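Local coordinates for tRNA (adenine(58)-N(1))-methyltransferase TrmI (Thermus thermophilus, PDB 2PWY), which transfers a methyl group from S-adenosyl-L-methionine to N1 of adenosine 58 in tRNA and is required for growth at extreme temperatures, at residues E40-A45 against G49-H54; L172-M175 against K179-E182. All blocks are in the same frame, centred on the assembly; numbering follows the deposited sequence.

In the fold
The two contacts lie on opposite sides of the centre of the chain, one in each domain. Contact 1 joins helix 39-45 to strand 50-52 in the smaller N-terminal domain, its centre about 29 Å from the centre of the chain and away from the cofactor site. Contact 2, its centre about 17 Å from that of the chain, is buried in the catalytic domain and borders bound S-adenosyl-L-homocysteine, with Asp173, Leu174 and Val180 all in the pocket. The centres of the two contacts are about 46 Å apart and their nearest atoms about 30 Å. Both bring strand and helix or N-cap residues together through apolar side chains, alanines among them only in contact 1.

Contact 1: E40-A45 against G49-H54; sequences EALLEA and GVVRTH. With SO4 (sulfate ion), chain D.
Arg52 NH2 donates a nearly straight hydrogen bond to sulfate O4 at 2.7 Å, with an angle of 174° at the hydrogen. A longer bond, 3.3 Å from Arg52 NH1 to sulfate O3, makes the grip two-pronged, and the sulfur lies in the guanidinium plane at its edge, so that the flat cation meets the anion edge-on. The side chain is bent at chi3 and carries this charge away from the helix; the sulfate probably came from the crystallisation liquor. The helix side of the strand is apolar instead, and Val51 supplies it. With CG1 anti to the backbone N (chi1 179°), its other methyl, CG2, is the one that meets helix 40-45. Ala45 CB sits 4.0 Å from Val51 CG2, while Leu42 crosses the valine at about a right angle and brings its CD2 to 4.1 Å from the same Val51 methyl. Ala41 adds its carbonyl: Ala41 O, already accepting the helical bond from Ala45 N, is 3.8 Å from Val51 CG2. Small alanines suit this side of the helix, since they let the strand come close; Ala45 CB even rests 3.6 Å from Val50 O. At Gly49 a side chain would run into Ala45 O, so the lack of a CB probably allows the chain to pass this close to the helix end. The strand axis passes 7.9 Å from the helix axis at 133°, a strongly slanted antiparallel course. Leu42 continues inward onto Leu10 and Leu12, and Val51 onto Val37. Strand 50-52, bonded through its backbone to strand 58-62, is one of two outer strands, within this chain, of the four-stranded antiparallel sheet; the whole is a helix, short connection and edge strand of the TrmI-like N-terminal domain, which may take part in tRNA recognition.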
loop_
_atom_site.group_PDB
_atom_site.type_symbol
_atom_site.label_atom_id
_atom_site.label_comp_id
_atom_site.label_asym_id
_atom_site.label_seq_id
_atom_site.Cartn_x
_atom_site.Cartn_y
_atom_site.Cartn_z
ATOM N N GLU A 40 -41.140 15.059 6.414
ATOM C CA GLU A 40 -41.364 16.383 5.831
ATOM C C GLU A 40 -40.246 17.363 6.191
ATOM O O GLU A 40 -39.838 18.170 5.351
ATOM C CB GLU A 40 -42.710 16.957 6.283
ATOM C CG GLU A 40 -43.926 16.193 5.771
ATOM C CD GLU A 40 -44.240 14.910 6.548
ATOM O OE1 GLU A 40 -43.570 14.608 7.565
ATOM O OE2 GLU A 40 -45.181 14.203 6.134
ATOM N N ALA A 41 -39.755 17.296 7.427
ATOM C CA ALA A 41 -38.695 18.217 7.873
ATOM C C ALA A 41 -37.420 17.968 7.074
ATOM O O ALA A 41 -36.673 18.902 6.762
ATOM C CB ALA A 41 -38.420 18.067 9.353
ATOM N N LEU A 42 -37.181 16.695 6.760
ATOM C CA LEU A 42 -36.007 16.273 5.995
ATOM C C LEU A 42 -36.063 16.818 4.586
ATOM O O LEU A 42 -35.083 17.364 4.080
ATOM C CB LEU A 42 -35.896 14.747 5.966
ATOM C CG LEU A 42 -35.797 14.044 7.320
ATOM C CD1 LEU A 42 -35.833 12.520 7.156
ATOM C CD2 LEU A 42 -34.564 14.461 8.097
ATOM N N LEU A 43 -37.222 16.668 3.959
ATOM C CA LEU A 43 -37.439 17.158 2.610
ATOM C C LEU A 43 -37.345 18.683 2.566
ATOM O O LEU A 43 -36.778 19.261 1.633
ATOM C CB LEU A 43 -38.788 16.660 2.088
ATOM C CG LEU A 43 -38.942 15.124 2.020
ATOM C CD1 LEU A 43 -40.415 14.729 2.005
ATOM C CD2 LEU A 43 -38.216 14.537 0.813
ATOM N N GLU A 44 -37.880 19.329 3.596
ATOM C CA GLU A 44 -37.815 20.780 3.696
ATOM C C GLU A 44 -36.376 21.289 3.813
ATOM O O GLU A 44 -36.008 22.268 3.157
ATOM C CB GLU A 44 -38.714 21.262 4.835
ATOM C CG GLU A 44 -40.166 21.302 4.371
ATOM C CD GLU A 44 -41.196 21.100 5.475
ATOM O OE1 GLU A 44 -40.819 21.065 6.670
ATOM O OE2 GLU A 44 -42.396 20.973 5.125
ATOM N N ALA A 45 -35.564 20.608 4.623
ATOM C CA ALA A 45 -34.152 20.960 4.773
ATOM C C ALA A 45 -33.446 20.734 3.436
ATOM O O ALA A 45 -32.699 21.596 2.946
ATOM C CB ALA A 45 -33.511 20.130 5.870
ATOM N N GLY A 49 -28.800 20.641 3.598
ATOM C CA GLY A 49 -29.429 21.275 4.753
ATOM C C GLY A 49 -29.265 20.475 6.030
ATOM O O GLY A 49 -28.620 19.419 6.033
ATOM N N VAL A 50 -29.847 20.981 7.120
ATOM C CA VAL A 50 -29.755 20.306 8.417
ATOM C C VAL A 50 -31.080 20.375 9.167
ATOM O O VAL A 50 -31.898 21.265 8.918
ATOM C CB VAL A 50 -28.611 20.877 9.329
ATOM C CG1 VAL A 50 -27.247 20.739 8.677
ATOM C CG2 VAL A 50 -28.881 22.331 9.734
ATOM N N VAL A 51 -31.291 19.419 10.068
ATOM C CA VAL A 51 -32.394 19.467 11.015
ATOM C C VAL A 51 -31.790 19.391 12.416
ATOM O O VAL A 51 -31.142 18.400 12.764
ATOM C CB VAL A 51 -33.429 18.320 10.801
ATOM C CG1 VAL A 51 -34.550 18.412 11.839
ATOM C CG2 VAL A 51 -34.013 18.348 9.370
ATOM N N ARG A 52 -31.983 20.450 13.204
ATOM C CA ARG A 52 -31.479 20.484 14.578
ATOM C C ARG A 52 -32.426 19.709 15.498
ATOM O O ARG A 52 -33.644 19.929 15.482
ATOM C CB ARG A 52 -31.383 21.921 15.089
ATOM C CG ARG A 52 -30.413 22.835 14.344
ATOM C CD ARG A 52 -30.201 24.116 15.164
ATOM N NE ARG A 52 -31.426 24.918 15.279
ATOM C CZ ARG A 52 -31.702 25.750 16.285
ATOM N NH1 ARG A 52 -30.851 25.896 17.297
ATOM N NH2 ARG A 52 -32.842 26.431 16.288
ATOM N N THR A 53 -31.878 18.805 16.300
ATOM C CA THR A 53 -32.715 18.100 17.274
ATOM C C THR A 53 -32.263 18.427 18.709
ATOM O O THR A 53 -31.971 19.593 19.003
ATOM C CB THR A 53 -32.789 16.584 16.979
ATOM O OG1 THR A 53 -31.484 16.021 17.070
ATOM C CG2 THR A 53 -33.326 16.337 15.560
ATOM N N HIS A 54 -32.225 17.428 19.593
ATOM C CA HIS A 54 -31.943 17.673 21.017
ATOM C C HIS A 54 -30.479 17.569 21.404
ATOM O O HIS A 54 -29.698 16.889 20.728
ATOM C CB HIS A 54 -32.745 16.714 21.900
ATOM C CG HIS A 54 -34.220 16.882 21.762
ATOM N ND1 HIS A 54 -34.889 17.986 22.248
ATOM C CD2 HIS A 54 -35.155 16.098 21.179
ATOM C CE1 HIS A 54 -36.178 17.869 21.981
ATOM N NE2 HIS A 54 -36.366 16.732 21.330
HETATM S S SO4 D . -32.625 28.685 19.341
HETATM O O1 SO4 D . -32.781 27.771 20.466
HETATM O O2 SO4 D . -33.051 30.017 19.752
HETATM O O3 SO4 D . -31.224 28.713 18.923
HETATM O O4 SO4 D . -33.478 28.249 18.234
#

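Contact 2: L172-M175 against K179-E182; sequences LDLM and KVLE. With SAH (S-adenosyl-L-homocysteine), chain E.
Between strand residue Leu172 and Val180, the N-cap of helix 181-187, the chain loops round, with their CA atoms 9.1 Å apart. Their side chains close that gap tip to tip, Leu172 CD1 meeting Val180 CG2 at 3.6 Å. The branching of Val180 serves two neighbours here: CG2 is turned to the leucine, whereas CG1, anti to the carbonyl carbon, lies 3.8 Å from N6 of S-adenosyl-L-homocysteine. Leu174 CD2 also comes within 4.5 Å of Val180 CG1. This is the strand-loop-helix passage of a class I, Rossmann-like methyltransferase, with cofactor-binding residues at the end of a parallel strand. Asp173 OD2 there accepts a hydrogen bond of 2.8 Å from the amino N of S-adenosyl-L-homocysteine, and also bonds Thr80 OG1. A leucine in place of Asp173 would probably leave the ligand's amino group and Thr80 OG1 without this carboxylate, and the amino group less firmly fixed. Leu174 borders the adenine instead: its CB, 3.5 Å from ligand C8, and its CD2, 3.6 Å from ligand C5, lie over one face of the five-membered ring as an apolar cushion. Val180 also touches Glu158, which hydrogen-bonds the ligand.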
loop_
_atom_site.group_PDB
_atom_site.type_symbol
_atom_site.label_atom_id
_atom_site.label_comp_id
_atom_site.label_asym_id
_atom_site.label_seq_id
_atom_site.Cartn_x
_atom_site.Cartn_y
_atom_site.Cartn_z
ATOM N N LEU A 172 -17.830 -9.578 -14.453
ATOM C CA LEU A 172 -18.141 -10.729 -13.615
ATOM C C LEU A 172 -17.864 -10.464 -12.155
ATOM O O LEU A 172 -16.802 -9.939 -11.788
ATOM C CB LEU A 172 -17.357 -11.973 -14.058
ATOM C CG LEU A 172 -17.624 -12.457 -15.483
ATOM C CD1 LEU A 172 -16.835 -13.709 -15.699
ATOM C CD2 LEU A 172 -19.123 -12.703 -15.738
ATOM N N ASP A 173 -18.839 -10.819 -11.331
ATOM C CA ASP A 173 -18.654 -10.885 -9.892
ATOM C C ASP A 173 -19.426 -12.118 -9.446
ATOM O O ASP A 173 -20.638 -12.066 -9.252
ATOM C CB ASP A 173 -19.166 -9.612 -9.196
ATOM C CG ASP A 173 -19.020 -9.668 -7.675
ATOM O OD1 ASP A 173 -18.544 -10.700 -7.128
ATOM O OD2 ASP A 173 -19.396 -8.662 -7.020
ATOM N N LEU A 174 -18.700 -13.229 -9.332
ATOM C CA LEU A 174 -19.264 -14.523 -8.941
ATOM C C LEU A 174 -18.122 -15.474 -8.563
ATOM O O LEU A 174 -16.964 -15.243 -8.929
ATOM C CB LEU A 174 -20.177 -15.104 -10.045
ATOM C CG LEU A 174 -19.896 -14.840 -11.544
ATOM C CD1 LEU A 174 -18.575 -15.462 -11.941
ATOM C CD2 LEU A 174 -21.018 -15.371 -12.459
ATOM N N MET A 175 -18.458 -16.530 -7.828
ATOM C CA MET A 175 -17.456 -17.399 -7.201
ATOM C C MET A 175 -16.659 -18.235 -8.198
ATOM O O MET A 175 -15.486 -18.528 -7.959
ATOM C CB MET A 175 -18.123 -18.343 -6.193
ATOM N N LYS A 179 -16.673 -21.112 -15.079
ATOM C CA LYS A 179 -17.873 -21.770 -15.607
ATOM C C LYS A 179 -18.623 -20.990 -16.688
ATOM O O LYS A 179 -19.411 -21.572 -17.434
ATOM C CB LYS A 179 -18.835 -22.125 -14.476
ATOM C CG LYS A 179 -18.312 -23.189 -13.531
ATOM C CD LYS A 179 -19.427 -23.653 -12.596
ATOM C CE LYS A 179 -18.918 -24.559 -11.494
ATOM N NZ LYS A 179 -17.926 -25.554 -11.958
ATOM N N VAL A 180 -18.388 -19.677 -16.766
ATOM C CA VAL A 180 -19.108 -18.807 -17.711
ATOM C C VAL A 180 -18.216 -18.276 -18.843
ATOM O O VAL A 180 -18.645 -17.432 -19.646
ATOM C CB VAL A 180 -19.863 -17.627 -16.987
ATOM C CG1 VAL A 180 -20.795 -18.158 -15.921
ATOM C CG2 VAL A 180 -18.888 -16.596 -16.385
ATOM N N LEU A 181 -16.980 -18.764 -18.908
ATOM C CA LEU A 181 -16.009 -18.272 -19.896
ATOM C C LEU A 181 -16.397 -18.625 -21.336
ATOM O O LEU A 181 -16.150 -17.858 -22.259
ATOM C CB LEU A 181 -14.607 -18.792 -19.599
ATOM C CG LEU A 181 -13.871 -18.163 -18.408
ATOM C CD1 LEU A 181 -12.501 -18.810 -18.265
ATOM C CD2 LEU A 181 -13.748 -16.629 -18.535
ATOM N N GLU A 182 -16.979 -19.799 -21.530
ATOM C CA GLU A 182 -17.456 -20.186 -22.857
ATOM C C GLU A 182 -18.525 -19.191 -23.364
ATOM O O GLU A 182 -18.439 -18.669 -24.483
ATOM C CB GLU A 182 -18.004 -21.610 -22.814
ATOM C CG GLU A 182 -18.456 -22.127 -24.193
ATOM C CD GLU A 182 -18.996 -23.545 -24.135
ATOM O OE1 GLU A 182 -18.444 -24.383 -23.385
ATOM O OE2 GLU A 182 -19.979 -23.829 -24.848
HETATM N N SAH E . -21.630 -7.400 -8.044
HETATM C CA SAH E . -22.863 -7.683 -7.239
HETATM C CB SAH E . -22.615 -8.800 -6.234
HETATM C CG SAH E . -22.544 -10.178 -6.898
HETATM S SD SAH E . -22.513 -11.472 -5.629
HETATM C C SAH E . -23.295 -6.402 -6.550
HETATM O O SAH E . -22.578 -5.392 -6.619
HETATM O OXT SAH E . -24.367 -6.351 -5.938
HETATM C "C5'" SAH E . -22.472 -12.867 -6.783
HETATM C "C4'" SAH E . -23.865 -13.213 -7.322
HETATM O "O4'" SAH E . -23.721 -14.013 -8.477
HETATM C "C3'" SAH E . -24.758 -14.010 -6.364
HETATM O "O3'" SAH E . -26.003 -13.328 -6.247
HETATM C "C2'" SAH E . -24.919 -15.377 -7.032
HETATM O "O2'" SAH E . -26.200 -15.942 -6.870
HETATM C "C1'" SAH E . -24.719 -15.030 -8.486
HETATM N N9 SAH E . -24.167 -16.064 -9.377
HETATM C C8 SAH E . -23.085 -16.864 -9.141
HETATM N N7 SAH E . -22.873 -17.600 -10.256
HETATM C C5 SAH E . -23.764 -17.251 -11.210
HETATM C C6 SAH E . -23.981 -17.691 -12.521
HETATM N N6 SAH E . -23.207 -18.638 -13.075
HETATM N N1 SAH E . -25.017 -17.110 -13.240
HETATM C C2 SAH E . -25.816 -16.142 -12.681
HETATM N N3 SAH E . -25.596 -15.727 -11.383
HETATM C C4 SAH E . -24.586 -16.273 -10.665
#